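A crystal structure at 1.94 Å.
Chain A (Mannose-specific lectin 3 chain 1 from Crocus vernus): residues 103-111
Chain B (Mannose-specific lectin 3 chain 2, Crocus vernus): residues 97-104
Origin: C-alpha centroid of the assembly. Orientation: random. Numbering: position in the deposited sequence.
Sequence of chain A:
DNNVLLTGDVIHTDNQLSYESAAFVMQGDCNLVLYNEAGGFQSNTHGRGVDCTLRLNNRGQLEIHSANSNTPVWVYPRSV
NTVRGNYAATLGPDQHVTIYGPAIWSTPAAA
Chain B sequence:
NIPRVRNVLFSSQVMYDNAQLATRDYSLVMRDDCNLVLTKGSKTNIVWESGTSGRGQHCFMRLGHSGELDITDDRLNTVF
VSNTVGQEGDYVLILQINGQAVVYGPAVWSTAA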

# COMPACT_ATOMS: atom_id res chain seq x y z
N ALA A 103 12.72 21.76 -1.39
CA ALA A 103 13.41 20.52 -1.24
C ALA A 103 14.02 20.40 0.15
O ALA A 103 14.49 21.35 0.70
CB ALA A 103 14.45 20.36 -2.30
N ILE A 104 13.89 19.24 0.75
CA ILE A 104 14.42 18.98 2.06
C ILE A 104 15.53 17.87 2.15
O ILE A 104 16.24 17.79 3.11
CB ILE A 104 13.25 18.73 3.04
CG1 ILE A 104 13.67 18.88 4.48
CG2 ILE A 104 12.67 17.40 2.82
CD1 ILE A 104 12.59 18.79 5.46
N TRP A 105 15.61 17.01 1.16
CA TRP A 105 16.61 15.98 1.08
C TRP A 105 16.78 15.60 -0.38
O TRP A 105 15.85 15.64 -1.12
CB TRP A 105 16.19 14.76 1.88
CG TRP A 105 17.18 13.70 2.03
CD1 TRP A 105 18.17 13.67 2.90
CD2 TRP A 105 17.25 12.49 1.32
NE1 TRP A 105 18.89 12.56 2.79
CE2 TRP A 105 18.34 11.79 1.81
CE3 TRP A 105 16.50 11.92 0.32
CZ2 TRP A 105 18.70 10.56 1.35
CZ3 TRP A 105 16.87 10.70 -0.14
CH2 TRP A 105 17.95 10.04 0.36
N SER A 106 17.99 15.23 -0.73
CA SER A 106 18.33 14.72 -2.04
C SER A 106 19.48 13.75 -2.02
O SER A 106 20.39 13.89 -1.29
CB SER A 106 18.67 15.83 -2.99
OG SER A 106 19.07 15.29 -4.20
N THR A 107 19.42 12.78 -2.89
CA THR A 107 20.55 11.98 -3.21
C THR A 107 21.49 12.82 -4.14
O THR A 107 21.10 13.81 -4.66
CB THR A 107 20.15 10.63 -3.81
OG1 THR A 107 19.52 10.83 -5.04
CG2 THR A 107 19.20 9.84 -2.87
N PRO A 108 22.70 12.34 -4.32
CA PRO A 108 23.71 13.07 -5.04
C PRO A 108 23.47 13.20 -6.51
O PRO A 108 22.85 12.37 -7.08
CB PRO A 108 24.94 12.19 -4.86
CG PRO A 108 24.67 11.36 -3.81
CD PRO A 108 23.26 11.14 -3.72
N ALA A 109 24.01 14.24 -7.11
CA ALA A 109 23.95 14.47 -8.54
C ALA A 109 24.53 13.31 -9.31
O ALA A 109 25.44 12.69 -8.85
CB ALA A 109 24.73 15.69 -8.85
N ALA A 110 24.01 13.00 -10.48
CA ALA A 110 24.69 12.08 -11.36
C ALA A 110 25.14 12.86 -12.59
O ALA A 110 24.33 13.37 -13.34
CB ALA A 110 23.80 10.89 -11.74
N ALA A 111 26.43 13.00 -12.79
CA ALA A 111 27.46 12.46 -11.96
C ALA A 111 28.76 12.93 -12.59
O ALA A 111 29.04 14.11 -12.62
CB ALA A 111 27.41 11.01 -11.96
N ILE B 97 14.00 12.56 -13.27
CA ILE B 97 14.63 12.23 -14.53
C ILE B 97 16.12 12.52 -14.57
O ILE B 97 16.79 11.96 -15.33
CB ILE B 97 13.97 12.87 -15.74
CG1 ILE B 97 14.01 14.36 -15.63
CG2 ILE B 97 12.57 12.38 -15.93
CD1 ILE B 97 13.81 15.04 -16.85
N ASN B 98 16.60 13.38 -13.69
CA ASN B 98 18.00 13.71 -13.58
C ASN B 98 18.80 12.75 -12.69
O ASN B 98 19.93 12.99 -12.39
CB ASN B 98 18.21 15.16 -13.13
CG ASN B 98 17.91 15.37 -11.66
OD1 ASN B 98 17.32 14.55 -11.03
ND2 ASN B 98 18.34 16.47 -11.14
N GLY B 99 18.16 11.67 -12.26
CA GLY B 99 18.75 10.66 -11.44
C GLY B 99 18.81 10.86 -9.93
O GLY B 99 19.37 10.10 -9.23
N GLN B 100 18.20 11.90 -9.45
CA GLN B 100 18.19 12.18 -8.03
C GLN B 100 16.86 11.82 -7.46
O GLN B 100 15.86 12.06 -8.06
CB GLN B 100 18.43 13.65 -7.74
CG GLN B 100 19.78 14.11 -7.95
CD GLN B 100 19.93 15.56 -7.88
OE1 GLN B 100 19.68 16.17 -6.89
NE2 GLN B 100 20.38 16.12 -8.95
N ALA B 101 16.88 11.28 -6.26
CA ALA B 101 15.70 11.12 -5.44
C ALA B 101 15.65 12.28 -4.48
O ALA B 101 16.56 12.49 -3.76
CB ALA B 101 15.73 9.84 -4.72
N VAL B 102 14.56 13.03 -4.54
CA VAL B 102 14.34 14.26 -3.80
C VAL B 102 13.02 14.29 -3.02
O VAL B 102 11.98 14.00 -3.53
CB VAL B 102 14.40 15.50 -4.73
CG1 VAL B 102 14.44 16.79 -3.95
CG2 VAL B 102 15.53 15.41 -5.64
N VAL B 103 13.11 14.72 -1.78
CA VAL B 103 11.96 14.90 -0.95
C VAL B 103 11.62 16.37 -0.95
O VAL B 103 12.47 17.18 -0.72
CB VAL B 103 12.16 14.46 0.49
CG1 VAL B 103 10.94 14.65 1.26
CG2 VAL B 103 12.63 13.05 0.56
N TYR B 104 10.38 16.68 -1.27
CA TYR B 104 9.83 18.00 -1.26
C TYR B 104 8.62 18.11 -0.32
O TYR B 104 7.72 17.32 -0.35
CB TYR B 104 9.34 18.42 -2.65
CG TYR B 104 10.33 18.49 -3.78
CD1 TYR B 104 10.60 17.41 -4.56
CD2 TYR B 104 10.96 19.66 -4.10
CE1 TYR B 104 11.48 17.50 -5.59
CE2 TYR B 104 11.81 19.76 -5.10
CZ TYR B 104 12.09 18.68 -5.86
OH TYR B 104 12.95 18.82 -6.88
O HOH W 1 21.23 10.01 -6.82

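Backbone pairing sets the frame. Strands 103-106 of chain A and 101-104 of chain B run antiparallel, and two amide hydrogen bonds join the strands: I104(A) N to V103(B) O at 2.9 Å and V103(B) N to W105(A) O at 3.0 Å. A third, T107(A) N to A101(B) O at 3.0 Å, follows just past the chain A strand. Between A103(A) and W105(A) the register slips by one residue, a beta bulge, so I104(A) is the extra residue; its CA-to-CB bond points sideways and the end of its side chain leads away.

Where the ladder ends, a side chain takes over. T107(A), with chi1 in p, accepts the amide of A101(B) through OG1 (A101(B) N to T107(A) OG1, 2.9 Å). T107(A) OG1 donates to the water O at 2.6 Å, and that water in turn donates to P108(A) O and G99(B) O. Threonine thus serves both strand and solvent bridge. Nearby, S106(A) OG lies 2.9 Å from Q100(B) OE1 and 2.6 Å from T107(A) O, two acceptors competing for one proton.

Apolar contacts form on both faces. On the face of W105(A) and V103(B), buried V103(B) places CG2 4.0 Å from W105(A) CE3. V103(B) CG1 lies 3.6 Å from I104(A) CG2, so its two branches serve two neighbours. On the face of A103(A), V102(B) and Y104(B), the small A103(A) rests its CB 3.9 Å from both V102(B) CG1 and Y104(B) CE2.

G99(B) turns with positive phi, which favours glycine, and an ideal CB there would lie 3.7 Å from A110(A) CB. Together the two stretches bury 568 Å².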